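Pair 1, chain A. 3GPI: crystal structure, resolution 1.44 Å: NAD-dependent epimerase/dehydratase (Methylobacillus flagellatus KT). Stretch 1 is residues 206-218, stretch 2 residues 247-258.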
# COMPACT_ATOMS: atom_id res chain seq x y z
N PRO A 206 -1.37 17.84 -3.07
CA PRO A 206 -1.37 16.86 -1.99
C PRO A 206 -0.44 17.21 -0.84
O PRO A 206 0.57 17.90 -0.98
CB PRO A 206 -0.92 15.55 -2.67
CG PRO A 206 -0.30 15.98 -3.96
CD PRO A 206 -0.97 17.25 -4.36
N GLU A 207 -0.83 16.69 0.31
CA GLU A 207 -0.03 16.66 1.51
C GLU A 207 1.25 15.86 1.31
O GLU A 207 1.35 15.00 0.40
CB GLU A 207 -0.86 15.95 2.57
CG GLU A 207 -2.19 16.59 2.87
CD GLU A 207 -2.14 17.50 4.07
OE1 GLU A 207 -1.31 17.26 4.99
OE2 GLU A 207 -2.93 18.46 4.09
N ARG A 208 2.21 16.05 2.21
CA ARG A 208 3.44 15.29 2.10
C ARG A 208 3.36 13.85 2.65
O ARG A 208 4.23 13.06 2.34
CB ARG A 208 4.66 16.05 2.65
CG ARG A 208 5.11 17.14 1.66
CD ARG A 208 6.38 17.83 2.06
NE ARG A 208 7.57 17.00 1.92
CZ ARG A 208 8.27 16.86 0.79
NH1 ARG A 208 7.87 17.49 -0.31
NH2 ARG A 208 9.33 16.06 0.76
N LEU A 209 2.33 13.56 3.43
CA LEU A 209 2.21 12.26 4.10
C LEU A 209 0.77 11.94 4.39
O LEU A 209 0.05 12.74 4.94
CB LEU A 209 3.00 12.33 5.42
CG LEU A 209 2.94 11.12 6.35
CD1 LEU A 209 3.54 9.87 5.74
CD2 LEU A 209 3.69 11.43 7.69
N TYR A 210 0.37 10.70 4.04
CA TYR A 210 -0.94 10.16 4.46
C TYR A 210 -0.74 8.77 4.96
O TYR A 210 0.06 8.00 4.40
CB TYR A 210 -1.91 9.98 3.28
CG TYR A 210 -2.35 11.24 2.56
CD1 TYR A 210 -3.49 11.93 2.95
CD2 TYR A 210 -1.61 11.73 1.49
CE1 TYR A 210 -3.89 13.09 2.27
CE2 TYR A 210 -2.00 12.89 0.80
CZ TYR A 210 -3.13 13.55 1.20
OH TYR A 210 -3.44 14.70 0.49
N ILE A 211 -1.51 8.44 5.98
CA ILE A 211 -1.74 7.06 6.36
C ILE A 211 -2.89 6.56 5.46
O ILE A 211 -3.96 7.19 5.36
CB ILE A 211 -2.14 6.95 7.84
CG1 ILE A 211 -0.92 7.30 8.69
CG2 ILE A 211 -2.54 5.47 8.16
CD1 ILE A 211 -1.16 7.32 10.21
N VAL A 212 -2.67 5.45 4.77
CA VAL A 212 -3.67 4.88 3.86
C VAL A 212 -4.21 3.63 4.53
O VAL A 212 -3.55 2.59 4.54
CB VAL A 212 -3.04 4.58 2.49
CG1 VAL A 212 -4.12 4.16 1.50
CG2 VAL A 212 -2.42 5.85 1.91
N THR A 213 -5.39 3.78 5.11
CA THR A 213 -6.02 2.72 5.91
C THR A 213 -7.53 2.95 5.92
O THR A 213 -7.98 4.06 5.61
CB THR A 213 -5.39 2.66 7.33
OG1 THR A 213 -5.71 1.42 7.97
CG2 THR A 213 -5.84 3.84 8.19
N ASP A 214 -8.30 1.91 6.22
CA ASP A 214 -9.75 2.07 6.19
C ASP A 214 -10.29 2.60 7.52
O ASP A 214 -9.51 2.98 8.37
CB ASP A 214 -10.47 0.81 5.72
CG ASP A 214 -10.57 -0.29 6.80
OD1 ASP A 214 -10.33 -0.04 8.00
OD2 ASP A 214 -11.00 -1.38 6.41
N ASN A 215 -11.60 2.64 7.66
CA ASN A 215 -12.23 3.29 8.81
C ASN A 215 -12.25 2.48 10.10
O ASN A 215 -12.57 3.05 11.17
CB ASN A 215 -13.70 3.59 8.49
CG ASN A 215 -13.88 4.63 7.41
OD1 ASN A 215 -13.05 5.47 7.15
ND2 ASN A 215 -15.06 4.58 6.83
N GLN A 216 -11.95 1.17 10.05
CA GLN A 216 -12.23 0.33 11.23
C GLN A 216 -11.12 -0.64 11.57
O GLN A 216 -11.19 -1.79 11.16
CB GLN A 216 -13.55 -0.44 11.06
CG GLN A 216 -14.81 0.47 11.05
CD GLN A 216 -16.10 -0.31 11.20
OE1 GLN A 216 -16.22 -1.18 12.05
NE2 GLN A 216 -17.10 -0.01 10.36
N PRO A 217 -10.14 -0.21 12.35
CA PRO A 217 -9.22 -1.19 12.92
C PRO A 217 -10.02 -2.11 13.85
O PRO A 217 -11.01 -1.72 14.45
CB PRO A 217 -8.24 -0.33 13.73
CG PRO A 217 -8.69 1.08 13.65
CD PRO A 217 -9.94 1.16 12.86
N LEU A 218 -9.56 -3.34 13.99
CA LEU A 218 -10.21 -4.22 14.96
C LEU A 218 -9.22 -5.23 15.47
O LEU A 218 -8.21 -5.52 14.82
CB LEU A 218 -11.50 -4.92 14.43
CG LEU A 218 -11.32 -6.06 13.42
CD1 LEU A 218 -12.73 -6.66 13.05
CD2 LEU A 218 -10.65 -5.58 12.15
N LYS A 247 -1.46 -1.11 17.20
CA LYS A 247 -2.02 0.24 17.42
C LYS A 247 -3.19 0.43 16.51
O LYS A 247 -3.44 -0.42 15.66
CB LYS A 247 -0.97 1.32 17.11
CG LYS A 247 -0.57 1.36 15.64
CD LYS A 247 0.70 0.62 15.36
CE LYS A 247 0.78 0.36 13.85
NZ LYS A 247 1.95 -0.45 13.50
N LYS A 248 -3.90 1.54 16.68
CA LYS A 248 -5.00 1.89 15.78
C LYS A 248 -4.53 3.04 14.96
O LYS A 248 -3.91 3.97 15.45
CB LYS A 248 -6.25 2.30 16.57
CG LYS A 248 -6.81 1.15 17.42
CD LYS A 248 -7.99 1.60 18.30
CE LYS A 248 -7.52 2.48 19.45
NZ LYS A 248 -8.53 2.63 20.54
N LEU A 249 -4.81 2.98 13.67
CA LEU A 249 -4.39 4.04 12.78
C LEU A 249 -5.57 4.81 12.22
O LEU A 249 -6.54 4.23 11.72
CB LEU A 249 -3.57 3.42 11.64
CG LEU A 249 -2.29 2.72 12.03
CD1 LEU A 249 -1.83 1.75 10.96
CD2 LEU A 249 -1.24 3.77 12.34
N SER A 250 -5.52 6.14 12.37
CA SER A 250 -6.54 7.04 11.88
C SER A 250 -6.33 7.42 10.42
O SER A 250 -5.25 7.84 10.04
CB SER A 250 -6.51 8.34 12.69
OG SER A 250 -7.44 9.26 12.14
N ASN A 251 -7.39 7.33 9.64
CA ASN A 251 -7.38 7.81 8.26
C ASN A 251 -8.05 9.17 8.08
O ASN A 251 -8.53 9.48 7.00
CB ASN A 251 -8.06 6.78 7.35
CG ASN A 251 -9.56 6.63 7.58
OD1 ASN A 251 -10.18 7.24 8.46
ND2 ASN A 251 -10.18 5.81 6.74
N ALA A 252 -8.02 10.00 9.12
CA ALA A 252 -8.67 11.30 9.05
C ALA A 252 -8.20 12.14 7.86
O ALA A 252 -9.03 12.80 7.21
CB ALA A 252 -8.40 12.08 10.38
N ARG A 253 -6.90 12.20 7.65
CA ARG A 253 -6.36 13.00 6.52
C ARG A 253 -6.81 12.45 5.16
O ARG A 253 -7.23 13.18 4.28
CB ARG A 253 -4.82 13.10 6.60
CG ARG A 253 -4.26 14.23 7.50
CD ARG A 253 -2.79 14.42 7.14
NE ARG A 253 -2.22 15.62 7.72
CZ ARG A 253 -1.80 15.72 8.98
NH1 ARG A 253 -1.90 14.69 9.83
NH2 ARG A 253 -1.29 16.86 9.40
N LEU A 254 -6.81 11.13 4.99
CA LEU A 254 -7.30 10.55 3.75
C LEU A 254 -8.77 10.93 3.53
O LEU A 254 -9.16 11.34 2.44
CB LEU A 254 -7.09 9.01 3.81
CG LEU A 254 -7.68 8.18 2.68
CD1 LEU A 254 -6.91 6.85 2.54
CD2 LEU A 254 -9.16 7.90 2.99
N LEU A 255 -9.60 10.86 4.57
CA LEU A 255 -11.00 11.24 4.43
C LEU A 255 -11.11 12.74 4.09
O LEU A 255 -11.94 13.10 3.24
CB LEU A 255 -11.80 10.92 5.70
CG LEU A 255 -11.96 9.41 5.96
CD1 LEU A 255 -12.74 9.16 7.21
CD2 LEU A 255 -12.66 8.72 4.79
N ALA A 256 -10.28 13.57 4.72
CA ALA A 256 -10.33 15.03 4.49
C ALA A 256 -9.89 15.43 3.09
O ALA A 256 -10.19 16.54 2.62
CB ALA A 256 -9.52 15.77 5.55
N SER A 257 -9.23 14.52 2.36
CA SER A 257 -8.83 14.80 0.98
C SER A 257 -10.02 14.74 0.07
O SER A 257 -9.91 15.18 -1.09
CB SER A 257 -7.80 13.76 0.47
OG SER A 257 -8.45 12.50 0.25
N GLY A 258 -11.13 14.17 0.54
CA GLY A 258 -12.33 14.01 -0.27
C GLY A 258 -12.43 12.64 -0.92
O GLY A 258 -13.45 12.34 -1.54
O HOH W 1 -5.04 9.47 6.64
O HOH W 2 -6.98 1.58 10.40
O HOH W 3 -9.03 4.78 10.53

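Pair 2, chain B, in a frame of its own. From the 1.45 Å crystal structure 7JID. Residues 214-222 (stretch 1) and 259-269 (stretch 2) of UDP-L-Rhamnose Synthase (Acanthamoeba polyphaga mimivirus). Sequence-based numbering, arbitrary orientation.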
# COMPACT_ATOMS: atom_id res chain seq x y z
N PHE B 214 14.96 -12.63 4.28
CA PHE B 214 15.18 -13.97 4.88
C PHE B 214 13.87 -14.46 5.46
O PHE B 214 13.30 -13.80 6.36
CB PHE B 214 16.23 -13.94 5.98
CG PHE B 214 17.65 -13.72 5.49
CD1 PHE B 214 18.55 -14.78 5.46
CD2 PHE B 214 18.10 -12.45 5.19
CE1 PHE B 214 19.86 -14.56 5.06
CE2 PHE B 214 19.40 -12.24 4.74
CZ PHE B 214 20.29 -13.30 4.73
N ASN B 215 13.49 -15.66 5.09
CA ASN B 215 12.52 -16.46 5.87
C ASN B 215 13.14 -16.68 7.25
O ASN B 215 14.30 -17.08 7.34
CB ASN B 215 12.18 -17.75 5.12
CG ASN B 215 11.34 -17.52 3.90
OD1 ASN B 215 10.61 -16.53 3.79
ND2 ASN B 215 11.48 -18.41 2.92
N PHE B 216 12.40 -16.38 8.30
CA PHE B 216 12.95 -16.20 9.65
C PHE B 216 12.06 -16.97 10.62
O PHE B 216 11.66 -16.44 11.66
CB PHE B 216 13.12 -14.73 9.97
CG PHE B 216 14.24 -14.53 10.93
CD1 PHE B 216 15.55 -14.67 10.52
CD2 PHE B 216 13.98 -14.10 12.21
CE1 PHE B 216 16.58 -14.44 11.43
CE2 PHE B 216 15.00 -13.91 13.12
CZ PHE B 216 16.30 -14.04 12.70
N THR B 217 11.85 -18.23 10.29
CA THR B 217 11.20 -19.23 11.15
C THR B 217 12.21 -20.33 11.50
O THR B 217 13.18 -20.56 10.74
CB THR B 217 9.97 -19.81 10.45
OG1 THR B 217 10.41 -20.21 9.15
CG2 THR B 217 8.83 -18.81 10.34
N ASN B 218 11.98 -21.06 12.60
CA ASN B 218 12.79 -22.26 12.92
C ASN B 218 12.57 -23.26 11.80
O ASN B 218 11.47 -23.32 11.21
CB ASN B 218 12.40 -22.90 14.24
CG ASN B 218 12.70 -22.09 15.50
OD1 ASN B 218 12.09 -21.05 15.75
ND2 ASN B 218 13.67 -22.59 16.26
N PRO B 219 13.61 -24.00 11.41
CA PRO B 219 13.43 -24.99 10.36
C PRO B 219 12.28 -25.97 10.65
O PRO B 219 12.12 -26.40 11.82
CB PRO B 219 14.78 -25.68 10.29
CG PRO B 219 15.73 -24.58 10.66
CD PRO B 219 15.03 -23.81 11.79
N GLY B 220 11.53 -26.31 9.61
CA GLY B 220 10.50 -27.35 9.69
C GLY B 220 9.14 -26.85 10.14
O GLY B 220 8.88 -25.63 10.22
N LEU B 221 8.23 -27.80 10.28
CA LEU B 221 6.80 -27.58 10.56
C LEU B 221 6.39 -28.16 11.89
O LEU B 221 6.87 -29.25 12.26
CB LEU B 221 6.01 -28.26 9.44
CG LEU B 221 6.13 -27.66 8.05
CD1 LEU B 221 5.41 -28.57 7.04
CD2 LEU B 221 5.61 -26.22 8.02
N VAL B 222 5.49 -27.48 12.57
CA VAL B 222 4.83 -27.97 13.78
C VAL B 222 3.36 -27.61 13.67
O VAL B 222 3.00 -26.57 13.10
CB VAL B 222 5.48 -27.42 15.06
CG1 VAL B 222 5.21 -25.92 15.22
CG2 VAL B 222 5.08 -28.25 16.26
N ASN B 259 -1.38 -20.35 6.19
CA ASN B 259 -0.78 -21.64 6.62
C ASN B 259 0.27 -22.01 5.59
O ASN B 259 -0.13 -22.18 4.42
CB ASN B 259 -1.83 -22.76 6.75
CG ASN B 259 -2.78 -22.47 7.88
OD1 ASN B 259 -2.48 -22.70 9.03
ND2 ASN B 259 -3.96 -21.96 7.54
N ASN B 260 1.53 -22.23 5.99
CA ASN B 260 2.58 -22.51 4.98
C ASN B 260 3.80 -23.14 5.67
O ASN B 260 3.92 -23.10 6.89
CB ASN B 260 2.90 -21.24 4.19
CG ASN B 260 3.62 -20.19 5.01
OD1 ASN B 260 4.64 -20.50 5.60
ND2 ASN B 260 3.10 -18.98 4.96
N LEU B 261 4.67 -23.66 4.82
CA LEU B 261 6.11 -23.89 5.08
C LEU B 261 6.91 -22.81 4.39
O LEU B 261 6.71 -22.61 3.15
CB LEU B 261 6.52 -25.25 4.51
CG LEU B 261 8.02 -25.56 4.48
CD1 LEU B 261 8.58 -25.68 5.88
CD2 LEU B 261 8.30 -26.83 3.68
N LEU B 262 7.82 -22.19 5.13
CA LEU B 262 8.90 -21.36 4.53
C LEU B 262 10.15 -22.21 4.37
O LEU B 262 10.54 -22.92 5.30
CB LEU B 262 9.20 -20.14 5.40
CG LEU B 262 8.04 -19.20 5.69
CD1 LEU B 262 8.54 -18.13 6.68
CD2 LEU B 262 7.42 -18.64 4.43
N ASN B 263 10.74 -22.12 3.18
CA ASN B 263 12.09 -22.68 2.95
C ASN B 263 13.11 -21.82 3.69
O ASN B 263 13.16 -20.61 3.38
CB ASN B 263 12.36 -22.74 1.46
CG ASN B 263 13.68 -23.39 1.12
OD1 ASN B 263 14.68 -23.15 1.77
ND2 ASN B 263 13.73 -24.07 -0.02
N THR B 264 13.82 -22.41 4.64
CA THR B 264 14.80 -21.62 5.43
C THR B 264 16.23 -21.98 5.05
O THR B 264 17.08 -21.73 5.86
CB THR B 264 14.53 -21.75 6.91
OG1 THR B 264 14.59 -23.12 7.29
CG2 THR B 264 13.22 -21.11 7.31
N ASP B 265 16.49 -22.52 3.88
CA ASP B 265 17.87 -22.85 3.47
C ASP B 265 18.75 -21.60 3.53
O ASP B 265 19.94 -21.70 3.91
CB ASP B 265 17.88 -23.53 2.11
CG ASP B 265 17.23 -24.90 2.08
OD1 ASP B 265 16.91 -25.45 3.17
OD2 ASP B 265 17.08 -25.43 0.98
N LYS B 266 18.21 -20.46 3.14
CA LYS B 266 19.04 -19.24 3.10
C LYS B 266 19.53 -18.91 4.51
O LYS B 266 20.73 -18.66 4.67
CB LYS B 266 18.29 -18.07 2.48
CG LYS B 266 19.17 -16.84 2.27
CD LYS B 266 18.39 -15.69 1.72
CE LYS B 266 19.24 -14.48 1.43
NZ LYS B 266 18.48 -13.35 0.86
N LEU B 267 18.64 -18.87 5.51
CA LEU B 267 19.03 -18.57 6.90
C LEU B 267 19.97 -19.68 7.38
O LEU B 267 20.91 -19.37 8.11
CB LEU B 267 17.80 -18.49 7.80
CG LEU B 267 18.09 -18.07 9.24
CD1 LEU B 267 18.67 -16.66 9.30
CD2 LEU B 267 16.85 -18.21 10.07
N GLN B 268 19.64 -20.95 7.08
CA GLN B 268 20.45 -22.10 7.59
C GLN B 268 21.89 -22.04 7.06
O GLN B 268 22.76 -22.57 7.77
CB GLN B 268 19.75 -23.42 7.25
CG GLN B 268 18.50 -23.64 8.10
CD GLN B 268 17.84 -24.96 7.76
OE1 GLN B 268 16.74 -25.04 7.19
NE2 GLN B 268 18.55 -26.02 8.12
N SER B 269 22.11 -21.43 5.89
CA SER B 269 23.46 -21.27 5.27
C SER B 269 24.31 -20.39 6.17
O SER B 269 25.55 -20.56 6.15
CB SER B 269 23.41 -20.74 3.88
OG SER B 269 22.98 -19.36 3.85
O HOH W 4 15.74 -18.46 5.22
O HOH W 5 12.19 -24.39 6.94

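Superposing N, CA and C of 14 central residues brings pair 2 onto pair 1 with an RMSD of 0.8 Å. In both, a strand runs into a loop that packs against an extended segment and the first turn of a helix. The match is tightest at the helix, where Leu254(A) and Leu267(B) differ by 0.2 Å at CA. Buried areas are similar, 708 and 745 Å².

A water repeats at this junction. In pair 1 water 1 lies 2.8 Å from Ile211(A) O and accepts from Leu254(A) N (2.9 Å); in pair 2 water 4 joins Asn215(B) O and Leu267(B) N, 2.9 Å to each. Strand and helix thus meet through solvent at equivalent backbone atoms.

Tyr210(A) matches Phe214(B), and both use chi1 m. Each ring turns an edge to the helix: Tyr210(A) CD1 lies 4.0 Å from Leu254(A) N, Phe214(B) CD1 4.1 Å from Leu267(B) CA. Lys266(B), with every chi t, extends over the face of Phe214(B), its NZ 4.3 Å from the ring centroid and 15° off the normal, a cation-pi contact. Its match Arg253(A), chi1 m, forms a salt bridge with Glu207(A), with a weak hydrogen bond from Arg253(A) NE to Glu207(A) OE1 at 3.3 Å.

Ile211(A) and Asn215(B) both point toward the second stretch with chi1 m, and their side-chain centres fall 0.7 Å apart, yet their chemistry differs. Ile211(A) CD1 packs on Leu249(A) CD2 at 4.1 Å. Asn215(B) CG still touches Leu262(B) CB at 3.7 Å, but its ND2 donates to Asn263(B) O at 2.8 Å and 176°. The matched carbonyl, Ser250(A) O, meets only carbon from Ile211(A), with CB 3.9 Å away.

At Asn251(A) and Thr264(B), both N-cap positions without a side-chain capping bond, the polar role moves across. Asn251(A) ND2 donates to Thr213(A) O (3.0 Å) and Asn215(A) OD1 (2.9 Å, 174°), tying down the loop. Thr264(B) instead places CG2 3.5 Å from Thr217(B) O, while its OG1 donates to Gln268(B) OE1 (2.9 Å) within its own stretch. Pro219(B), matching Asn215(A), packs its CG 3.6 Å from Gln268(B) CD.

Val212(A) and Phe216(B) direct CA-to-CB away, but both reach the matched leucine: Val212(A) CG1 to Leu254(A) CD1 is 4.0 Å, Phe216(B) CE1 to Leu267(B) CD1 3.7 Å. Farther along, Pro217(A) CG rests 4.0 Å from Lys248(A) CB, whereas Leu221(B) CD2 meets Leu261(B) CD1 at 3.7 Å.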